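Local coordinates for AxyAgu115A (Amphibacillus xylanus NBRC 15112, PDB 6NPS), which is a family GH115 alpha-glucuronidase, a hydrolase that probably releases glucuronic acid side groups from xylans such as arabinoglucuronoxylan, at residues G824-I830 with F939-K943; Y860-L866 with R915-I921; A880-N885 with L927-Y933. The protein carries 3 engineered substitutions. The contacts are given in a common frame with arbitrary orientation. Residues are numbered along the deposited sequence.

Interaction 1. Residues G824-I830 with F939-K943; sequences GKTLSAI and FALEK
Strands 828-830 and 940-943 pair antiparallel in the C-terminal beta-sandwich domain; on its other side 940-943 makes a classic beta bulge, Glu942 (phi/psi -104/-41°) and Lys943 both facing Tyr865. Set the short strand axes 135° apart, 4.5 Å at closest approach. Ile830 and Leu941 form the hydrogen-bonded pair, with Ile830 N to Leu941 O at 2.9 Å and Leu941 N to Ile830 O at 3.0 Å. Chi1 of Ile830 (p) places CG1 4.0 Å from Leu941 CB; Leu941 is t,p. Next to this pair, at Glu942, a water spans Ser828 N (3.2 Å) and Glu942 O (2.7 Å). Glu942 (m,t, chi3 33°) runs past Ala829 to the turn, over Gly824, whose phi is 83° and where a CB would clash with the carboxylate. Thr826 (p) has OG1 hydrogen-bonded to Glu797 OE1 and 3.1 Å from a second water, which donates to Glu942 OE1 (2.9 Å). The same Glu942 OE1 accepts a nearly linear bond from Lys825 N at 2.9 Å.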
loop_
_atom_site.group_PDB
_atom_site.type_symbol
_atom_site.label_atom_id
_atom_site.label_comp_id
_atom_site.label_asym_id
_atom_site.label_seq_id
_atom_site.Cartn_x
_atom_site.Cartn_y
_atom_site.Cartn_z
ATOM N N GLY A 824 6.294 -29.074 -10.851
ATOM C CA GLY A 824 6.408 -28.003 -9.874
ATOM C C GLY A 824 6.456 -26.595 -10.457
ATOM O O GLY A 824 6.103 -26.337 -11.614
ATOM N N LYS A 825 6.932 -25.665 -9.620
ATOM C CA LYS A 825 6.897 -24.254 -9.976
ATOM C C LYS A 825 8.053 -23.874 -10.872
ATOM O O LYS A 825 7.924 -22.940 -11.679
ATOM C CB LYS A 825 6.905 -23.384 -8.720
ATOM C CG LYS A 825 5.589 -23.518 -7.935
ATOM C CD LYS A 825 5.582 -22.621 -6.706
ATOM C CE LYS A 825 5.256 -21.160 -7.024
ATOM N NZ LYS A 825 5.093 -20.358 -5.726
ATOM N N THR A 826 9.179 -24.574 -10.748
ATOM C CA THR A 826 10.365 -24.208 -11.518
ATOM C C THR A 826 10.859 -25.413 -12.331
ATOM O O THR A 826 10.075 -26.008 -13.083
ATOM C CB THR A 826 11.439 -23.590 -10.588
ATOM O OG1 THR A 826 11.837 -24.513 -9.564
ATOM C CG2 THR A 826 10.886 -22.296 -9.888
ATOM N N LEU A 827 12.123 -25.805 -12.196
ATOM C CA LEU A 827 12.698 -26.747 -13.160
ATOM C C LEU A 827 12.014 -28.113 -13.080
ATOM O O LEU A 827 11.502 -28.629 -14.072
ATOM C CB LEU A 827 14.210 -26.858 -12.932
ATOM C CG LEU A 827 15.007 -27.739 -13.909
ATOM C CD1 LEU A 827 14.837 -27.288 -15.386
ATOM C CD2 LEU A 827 16.478 -27.787 -13.490
ATOM N N SER A 828 11.972 -28.703 -11.907
ATOM C CA SER A 828 11.512 -30.089 -11.797
ATOM C C SER A 828 11.475 -30.426 -10.317
ATOM O O SER A 828 11.629 -29.548 -9.458
ATOM C CB SER A 828 12.416 -31.057 -12.581
ATOM O OG SER A 828 13.710 -31.126 -11.989
ATOM N N ALA A 829 11.295 -31.705 -10.013
ATOM C CA ALA A 829 11.225 -32.108 -8.625
ATOM C C ALA A 829 11.787 -33.510 -8.549
ATOM O O ALA A 829 11.875 -34.207 -9.557
ATOM C CB ALA A 829 9.768 -32.094 -8.082
ATOM N N ILE A 830 12.140 -33.930 -7.348
ATOM C CA ILE A 830 12.577 -35.308 -7.154
ATOM C C ILE A 830 11.625 -35.944 -6.159
ATOM O O ILE A 830 11.095 -35.270 -5.271
ATOM C CB ILE A 830 14.043 -35.417 -6.679
ATOM C CG1 ILE A 830 14.230 -34.750 -5.305
ATOM C CG2 ILE A 830 15.020 -34.818 -7.712
ATOM C CD1 ILE A 830 15.608 -35.022 -4.716
ATOM N N PHE A 939 6.709 -36.819 -0.332
ATOM C CA PHE A 939 7.818 -35.863 -0.287
ATOM C C PHE A 939 8.312 -35.617 -1.708
ATOM O O PHE A 939 8.917 -36.502 -2.321
ATOM C CB PHE A 939 8.917 -36.403 0.628
ATOM C CG PHE A 939 10.138 -35.513 0.728
ATOM C CD1 PHE A 939 10.136 -34.390 1.539
ATOM C CD2 PHE A 939 11.291 -35.815 0.018
ATOM C CE1 PHE A 939 11.276 -33.561 1.627
ATOM C CE2 PHE A 939 12.437 -35.001 0.098
ATOM C CZ PHE A 939 12.429 -33.882 0.913
ATOM N N ALA A 940 8.023 -34.431 -2.256
ATOM C CA ALA A 940 8.457 -34.065 -3.600
ATOM C C ALA A 940 9.202 -32.735 -3.504
ATOM O O ALA A 940 8.605 -31.701 -3.160
ATOM C CB ALA A 940 7.285 -33.976 -4.566
ATOM N N LEU A 941 10.503 -32.766 -3.783
ATOM C CA LEU A 941 11.389 -31.662 -3.459
ATOM C C LEU A 941 11.765 -30.945 -4.743
ATOM O O LEU A 941 12.270 -31.578 -5.684
ATOM C CB LEU A 941 12.640 -32.180 -2.747
ATOM C CG LEU A 941 13.738 -31.173 -2.428
ATOM C CD1 LEU A 941 13.346 -30.150 -1.345
ATOM C CD2 LEU A 941 14.948 -31.969 -1.935
ATOM N N GLU A 942 11.556 -29.631 -4.770
ATOM C CA GLU A 942 11.791 -28.816 -5.956
ATOM C C GLU A 942 13.068 -27.995 -5.875
ATOM O O GLU A 942 13.763 -27.874 -6.882
ATOM C CB GLU A 942 10.606 -27.865 -6.211
ATOM C CG GLU A 942 9.316 -28.665 -6.535
ATOM C CD GLU A 942 8.022 -27.831 -6.689
ATOM O OE1 GLU A 942 8.068 -26.666 -7.169
ATOM O OE2 GLU A 942 6.940 -28.380 -6.346
ATOM N N LYS A 943 13.378 -27.410 -4.718
ATOM C CA LYS A 943 14.500 -26.482 -4.611
ATOM C C LYS A 943 14.988 -26.512 -3.170
ATOM O O LYS A 943 14.206 -26.737 -2.242
ATOM C CB LYS A 943 14.085 -25.041 -5.036
ATOM C CG LYS A 943 15.260 -24.016 -5.052
ATOM C CD LYS A 943 14.767 -22.574 -5.253
ATOM C CE LYS A 943 14.266 -22.360 -6.636
ATOM N NZ LYS A 943 14.029 -20.919 -6.832
HETATM O O HOH W 1 10.142 -24.594 -6.985
HETATM O O HOH W 2 13.442 -27.306 -9.473
#

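Interaction 2. Residues Y860-L866 with R915-I921; sequences YELEFYL and RTTKTKI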
loop_
_atom_site.group_PDB
_atom_site.type_symbol
_atom_site.label_atom_id
_atom_site.label_comp_id
_atom_site.label_asym_id
_atom_site.label_seq_id
_atom_site.Cartn_x
_atom_site.Cartn_y
_atom_site.Cartn_z
ATOM N N TYR A 860 23.783 -22.620 9.490
ATOM C CA TYR A 860 23.110 -22.230 8.266
ATOM C C TYR A 860 21.647 -22.603 8.361
ATOM O O TYR A 860 21.270 -23.557 9.060
ATOM C CB TYR A 860 23.771 -22.897 7.029
ATOM C CG TYR A 860 25.076 -22.199 6.685
ATOM C CD1 TYR A 860 26.211 -22.408 7.456
ATOM C CD2 TYR A 860 25.158 -21.288 5.621
ATOM C CE1 TYR A 860 27.416 -21.749 7.166
ATOM C CE2 TYR A 860 26.358 -20.626 5.324
ATOM C CZ TYR A 860 27.479 -20.865 6.103
ATOM O OH TYR A 860 28.671 -20.218 5.843
ATOM N N GLU A 861 20.825 -21.843 7.649
ATOM C CA GLU A 861 19.442 -22.227 7.417
ATOM C C GLU A 861 19.375 -23.057 6.144
ATOM O O GLU A 861 19.949 -22.683 5.119
ATOM C CB GLU A 861 18.524 -21.010 7.305
ATOM C CG GLU A 861 18.364 -20.251 8.611
ATOM C CD GLU A 861 17.259 -20.798 9.513
ATOM O OE1 GLU A 861 16.885 -21.986 9.375
ATOM O OE2 GLU A 861 16.764 -20.036 10.375
ATOM N N LEU A 862 18.689 -24.190 6.229
ATOM C CA LEU A 862 18.451 -25.081 5.107
ATOM C C LEU A 862 16.950 -25.068 4.861
ATOM O O LEU A 862 16.173 -25.502 5.710
ATOM C CB LEU A 862 18.974 -26.486 5.416
ATOM C CG LEU A 862 18.656 -27.620 4.453
ATOM C CD1 LEU A 862 19.480 -27.486 3.202
ATOM C CD2 LEU A 862 18.957 -28.968 5.130
ATOM N N GLU A 863 16.549 -24.538 3.718
ATOM C CA GLU A 863 15.154 -24.351 3.388
ATOM C C GLU A 863 14.797 -25.231 2.197
ATOM O O GLU A 863 15.491 -25.216 1.176
ATOM C CB GLU A 863 14.885 -22.884 3.077
ATOM C CG GLU A 863 13.457 -22.594 2.620
ATOM C CD GLU A 863 13.194 -21.103 2.436
ATOM O OE1 GLU A 863 14.119 -20.371 2.004
ATOM O OE2 GLU A 863 12.065 -20.661 2.750
ATOM N N PHE A 864 13.739 -26.007 2.341
ATOM C CA PHE A 864 13.228 -26.827 1.258
ATOM C C PHE A 864 12.027 -26.136 0.642
ATOM O O PHE A 864 11.164 -25.611 1.354
ATOM C CB PHE A 864 12.789 -28.203 1.759
ATOM C CG PHE A 864 13.890 -29.074 2.207
ATOM C CD1 PHE A 864 15.207 -28.812 1.863
ATOM C CD2 PHE A 864 13.607 -30.211 2.966
ATOM C CE1 PHE A 864 16.227 -29.644 2.295
ATOM C CE2 PHE A 864 14.624 -31.059 3.389
ATOM C CZ PHE A 864 15.933 -30.769 3.060
ATOM N N TYR A 865 11.938 -26.201 -0.669
ATOM C CA TYR A 865 10.718 -25.867 -1.389
ATOM C C TYR A 865 10.086 -27.191 -1.821
ATOM O O TYR A 865 10.702 -27.954 -2.567
ATOM C CB TYR A 865 11.027 -24.996 -2.607
ATOM C CG TYR A 865 11.386 -23.553 -2.266
ATOM C CD1 TYR A 865 12.533 -23.249 -1.533
ATOM C CD2 TYR A 865 10.580 -22.498 -2.700
ATOM C CE1 TYR A 865 12.881 -21.910 -1.240
ATOM C CE2 TYR A 865 10.903 -21.183 -2.413
ATOM C CZ TYR A 865 12.059 -20.893 -1.691
ATOM O OH TYR A 865 12.369 -19.585 -1.394
ATOM N N LEU A 866 8.870 -27.463 -1.349
ATOM C CA LEU A 866 8.216 -28.754 -1.561
ATOM C C LEU A 866 6.858 -28.585 -2.219
ATOM O O LEU A 866 6.135 -27.620 -1.953
ATOM C CB LEU A 866 8.000 -29.510 -0.240
ATOM C CG LEU A 866 9.210 -29.697 0.651
ATOM C CD1 LEU A 866 8.771 -30.144 2.029
ATOM C CD2 LEU A 866 10.158 -30.731 0.009
ATOM N N ARG A 915 5.109 -25.513 -0.560
ATOM C CA ARG A 915 5.356 -25.463 0.864
ATOM C C ARG A 915 6.841 -25.213 1.073
ATOM O O ARG A 915 7.678 -25.829 0.402
ATOM C CB ARG A 915 4.941 -26.775 1.523
ATOM C CG ARG A 915 5.217 -26.770 2.998
ATOM C CD ARG A 915 4.239 -27.664 3.734
ATOM N NE ARG A 915 4.343 -29.019 3.239
ATOM C CZ ARG A 915 3.348 -29.715 2.705
ATOM N NH1 ARG A 915 2.127 -29.194 2.601
ATOM N NH2 ARG A 915 3.599 -30.955 2.291
ATOM N N THR A 916 7.180 -24.332 1.997
ATOM C CA THR A 916 8.571 -24.189 2.399
ATOM C C THR A 916 8.717 -24.608 3.858
ATOM O O THR A 916 7.796 -24.444 4.659
ATOM C CB THR A 916 9.094 -22.753 2.191
ATOM O OG1 THR A 916 8.342 -21.841 2.998
ATOM C CG2 THR A 916 8.978 -22.342 0.749
ATOM N N THR A 917 9.847 -25.213 4.176
ATOM C CA THR A 917 10.182 -25.604 5.536
ATOM C C THR A 917 11.660 -25.285 5.751
ATOM O O THR A 917 12.457 -25.333 4.805
ATOM C CB THR A 917 9.862 -27.102 5.765
ATOM O OG1 THR A 917 10.262 -27.517 7.082
ATOM C CG2 THR A 917 10.591 -27.953 4.739
ATOM N N LYS A 918 12.018 -24.926 6.986
ATOM C CA LYS A 918 13.375 -24.505 7.335
ATOM C C LYS A 918 13.881 -25.276 8.545
ATOM O O LYS A 918 13.129 -25.531 9.493
ATOM C CB LYS A 918 13.464 -23.001 7.667
ATOM C CG LYS A 918 13.305 -22.103 6.488
ATOM C CD LYS A 918 13.444 -20.640 6.877
ATOM C CE LYS A 918 12.743 -19.740 5.859
ATOM N NZ LYS A 918 12.734 -18.309 6.268
ATOM N N THR A 919 15.168 -25.611 8.516
ATOM C CA THR A 919 15.859 -26.293 9.597
ATOM C C THR A 919 17.268 -25.712 9.683
ATOM O O THR A 919 17.815 -25.257 8.684
ATOM C CB THR A 919 15.880 -27.827 9.353
ATOM O OG1 THR A 919 16.434 -28.499 10.484
ATOM C CG2 THR A 919 16.703 -28.169 8.133
ATOM N N LYS A 920 17.843 -25.690 10.880
ATOM C CA LYS A 920 19.211 -25.210 11.033
ATOM C C LYS A 920 20.194 -26.377 10.950
ATOM O O LYS A 920 19.928 -27.465 11.460
ATOM C CB LYS A 920 19.386 -24.458 12.358
ATOM C CG LYS A 920 18.601 -23.150 12.442
ATOM C CD LYS A 920 19.034 -22.341 13.666
ATOM C CE LYS A 920 17.891 -21.507 14.253
ATOM N NZ LYS A 920 17.398 -20.449 13.319
ATOM N N ILE A 921 21.331 -26.147 10.286
ATOM C CA ILE A 921 22.385 -27.150 10.162
ATOM C C ILE A 921 23.715 -26.475 10.471
ATOM O O ILE A 921 23.855 -25.255 10.384
ATOM C CB ILE A 921 22.406 -27.800 8.753
ATOM C CG1 ILE A 921 22.679 -26.734 7.675
ATOM C CG2 ILE A 921 21.056 -28.538 8.465
ATOM C CD1 ILE A 921 23.000 -27.270 6.257
#
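Seven consecutive residue pairs make this a regular antiparallel strand pairing in one sheet of the beta-sandwich, the N-to-C directions 152° apart. Arg915 starts it opposite Leu866, with Arg915 N to Leu866 O and Leu866 N to Arg915 O both 2.7 Å; its guanidinium NH2 bonds the carbonyl of Ser869. Thr916 is on the other face, in a non-hydrogen-bonded pair, and lays CG2 over the Tyr865 ring, 3.9 Å from the centroid, a CH-pi contact. Thr917 returns to the inner face: its N and O bond Phe864 O (3.1 Å) and Phe864 N (2.9 Å), while CG2 sits 3.7 Å from Phe864 CB and 3.9 Å from Leu866 CD1. Lys918 stands beside Glu863 on the outer face, but NZ stays 4.3 Å from Glu863 OE2, too far for a salt bridge. Thr919 pairs with Leu862, its O 2.8 Å from Leu862 N. Lys920, outward again, closes a true salt bridge, NZ to Glu861 OE2 at 3.0 Å. Ile921 turns inward with Leu862 and Tyr860, Leu862 also touching Ile882 and Leu930 of the facing layer. It completes the register with Tyr860 N to Ile921 O at 2.8 Å and Ile921 N to Tyr860 O at 2.9 Å.

Interaction 3. Residues A880-N885 with L927-Y933; sequences AGIQVN and LNKLRIY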
loop_
_atom_site.group_PDB
_atom_site.type_symbol
_atom_site.label_atom_id
_atom_site.label_comp_id
_atom_site.label_asym_id
_atom_site.label_seq_id
_atom_site.Cartn_x
_atom_site.Cartn_y
_atom_site.Cartn_z
ATOM N N ALA A 880 11.279 -36.360 6.473
ATOM C CA ALA A 880 12.397 -36.605 5.572
ATOM C C ALA A 880 13.658 -36.711 6.419
ATOM O O ALA A 880 13.690 -36.265 7.570
ATOM C CB ALA A 880 12.501 -35.501 4.511
ATOM N N GLY A 881 14.703 -37.319 5.865
ATOM C CA GLY A 881 15.968 -37.459 6.553
ATOM C C GLY A 881 16.967 -36.474 5.965
ATOM O O GLY A 881 17.054 -36.327 4.739
ATOM N N ILE A 882 17.708 -35.797 6.843
ATOM C CA ILE A 882 18.823 -34.967 6.388
ATOM C C ILE A 882 20.087 -35.367 7.127
ATOM O O ILE A 882 20.069 -35.623 8.336
ATOM C CB ILE A 882 18.578 -33.450 6.539
ATOM C CG1 ILE A 882 18.600 -33.032 8.001
ATOM C CG2 ILE A 882 17.270 -33.020 5.863
ATOM C CD1 ILE A 882 18.955 -31.570 8.211
ATOM N N GLN A 883 21.194 -35.417 6.392
ATOM C CA GLN A 883 22.488 -35.663 6.993
ATOM C C GLN A 883 23.504 -34.712 6.393
ATOM O O GLN A 883 23.639 -34.631 5.166
ATOM C CB GLN A 883 22.931 -37.096 6.781
ATOM C CG GLN A 883 24.269 -37.377 7.385
ATOM C CD GLN A 883 24.679 -38.795 7.151
ATOM O OE1 GLN A 883 24.115 -39.475 6.296
ATOM N NE2 GLN A 883 25.660 -39.262 7.907
ATOM N N VAL A 884 24.208 -33.998 7.261
ATOM C CA VAL A 884 25.229 -33.033 6.866
ATOM C C VAL A 884 26.579 -33.632 7.208
ATOM O O VAL A 884 26.852 -33.931 8.376
ATOM C CB VAL A 884 25.023 -31.681 7.559
ATOM C CG1 VAL A 884 26.192 -30.724 7.272
ATOM C CG2 VAL A 884 23.708 -31.091 7.116
ATOM N N ASN A 885 27.414 -33.821 6.190
ATOM C CA ASN A 885 28.770 -34.367 6.352
ATOM C C ASN A 885 28.650 -35.713 7.067
ATOM O O ASN A 885 27.885 -36.583 6.610
ATOM C CB ASN A 885 29.647 -33.324 7.044
ATOM C CG ASN A 885 29.788 -32.035 6.233
ATOM O OD1 ASN A 885 29.971 -32.065 5.011
ATOM N ND2 ASN A 885 29.714 -30.896 6.919
ATOM N N LEU A 927 34.242 -27.383 1.680
ATOM C CA LEU A 927 33.383 -28.374 1.042
ATOM C C LEU A 927 32.508 -29.107 2.059
ATOM O O LEU A 927 33.006 -29.608 3.069
ATOM C CB LEU A 927 34.240 -29.378 0.275
ATOM C CG LEU A 927 33.510 -30.558 -0.358
ATOM C CD1 LEU A 927 32.533 -30.050 -1.378
ATOM C CD2 LEU A 927 34.520 -31.542 -0.997
ATOM N N ASN A 928 31.200 -29.179 1.776
ATOM C CA ASN A 928 30.223 -29.867 2.615
ATOM C C ASN A 928 29.412 -30.841 1.763
ATOM O O ASN A 928 29.250 -30.654 0.552
ATOM C CB ASN A 928 29.231 -28.878 3.305
ATOM C CG ASN A 928 29.890 -28.044 4.404
ATOM O OD1 ASN A 928 29.865 -28.401 5.589
ATOM N ND2 ASN A 928 30.495 -26.934 4.008
ATOM N N LYS A 929 28.878 -31.870 2.414
ATOM C CA LYS A 929 27.955 -32.827 1.804
ATOM C C LYS A 929 26.619 -32.763 2.531
ATOM O O LYS A 929 26.589 -32.672 3.762
ATOM C CB LYS A 929 28.477 -34.251 1.907
ATOM C CG LYS A 929 29.441 -34.692 0.826
ATOM C CD LYS A 929 30.388 -35.791 1.351
ATOM C CE LYS A 929 29.699 -37.163 1.604
ATOM N NZ LYS A 929 28.564 -37.215 2.602
ATOM N N LEU A 930 25.522 -32.813 1.772
ATOM C CA LEU A 930 24.170 -32.864 2.322
ATOM C C LEU A 930 23.440 -34.046 1.698
ATOM O O LEU A 930 23.296 -34.106 0.474
ATOM C CB LEU A 930 23.400 -31.557 2.055
ATOM C CG LEU A 930 21.871 -31.664 2.227
ATOM C CD1 LEU A 930 21.474 -31.758 3.718
ATOM C CD2 LEU A 930 21.090 -30.513 1.523
ATOM N N ARG A 931 22.992 -34.989 2.525
ATOM C CA ARG A 931 22.184 -36.113 2.059
ATOM C C ARG A 931 20.746 -35.896 2.467
ATOM O O ARG A 931 20.475 -35.590 3.633
ATOM C CB ARG A 931 22.685 -37.439 2.629
ATOM C CG ARG A 931 24.039 -37.829 2.130
ATOM C CD ARG A 931 24.528 -39.163 2.691
ATOM N NE ARG A 931 25.794 -39.489 2.051
ATOM C CZ ARG A 931 26.451 -40.629 2.206
ATOM N NH1 ARG A 931 25.967 -41.572 2.996
ATOM N NH2 ARG A 931 27.596 -40.820 1.562
ATOM N N ILE A 932 19.825 -36.078 1.523
ATOM C CA ILE A 932 18.399 -36.076 1.816
ATOM C C ILE A 932 17.865 -37.486 1.593
ATOM O O ILE A 932 18.002 -38.056 0.496
ATOM C CB ILE A 932 17.651 -35.055 0.956
ATOM C CG1 ILE A 932 18.340 -33.691 1.115
ATOM C CG2 ILE A 932 16.174 -35.034 1.311
ATOM C CD1 ILE A 932 17.625 -32.610 0.410
ATOM N N TYR A 933 17.285 -38.063 2.642
ATOM C CA TYR A 933 16.720 -39.406 2.594
ATOM C C TYR A 933 15.204 -39.317 2.511
ATOM O O TYR A 933 14.574 -38.515 3.223
ATOM C CB TYR A 933 17.081 -40.226 3.838
ATOM C CG TYR A 933 18.522 -40.565 4.054
ATOM C CD1 TYR A 933 19.410 -39.640 4.587
ATOM C CD2 TYR A 933 19.000 -41.845 3.779
ATOM C CE1 TYR A 933 20.749 -39.976 4.807
ATOM C CE2 TYR A 933 20.333 -42.187 3.994
ATOM C CZ TYR A 933 21.193 -41.249 4.515
ATOM O OH TYR A 933 22.509 -41.579 4.745
#
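This is a strand-to-strand contact in the layer of the C-terminal beta-sandwich that faces strands 858-866 and 915-923. The segments run antiparallel at 165°, and strand 847-854 flanks 927-933 on its other side. Gly881 with Tyr933 and Gln883 with Arg931 are the hydrogen-bonded pairs: Tyr933 N to Gly881 O and Arg931 N to Gln883 O are both 2.7 Å. Glycine suits its place, since a CB there would come 3.0 Å from Tyr933 CB. Ile882, Val884, Leu930 and Ile932 share the inward face, CD1 of Leu930 lying 4.1 Å from Val884 CG2. On the opposite face Tyr933 OH donates to Gln883 OE1 (3.1 Å), whose NE2 hydrogen-bonds Asn887 O, and Arg931 forms a salt bridge with Glu849. At the turn, Asn885 has phi 56°; its N bonds Lys929 O, its OD1 accepts from Lys929 N and its ND2 gives to Asn928 OD1, each at 2.8 Å. Side-chain amides thus finish the end of a pairing whose inward face around Ile882, Val884, Leu930 and Ile932 is aliphatic.

In the fold
Interactions 2 and 3 belong to facing layers of one sandwich: Leu862, Phe864 and Ile921 meet Ile882, Leu930 and Ile932, with Phe864 CZ 3.6 Å from Ile932 CD1. Each keeps its polar side chains mainly on its other face, but interaction 2 carries the more exposed one, lined with lysines and glutamates, with Thr916 and Tyr865. Interactions 1 and 3 are both buried, interaction 1 most nearly completely; interaction 2 is partly buried. Strand 940-948 joins interaction 1 to interaction 2 through Glu942 N to Tyr865 O (2.9 Å), and Leu941 and Phe939 reach Ile932 and Ala880. Regular backbone pairing dominates 2 and 3, whereas interaction 1 has a single main-chain pair and adds the Glu942 carboxylate and two waters.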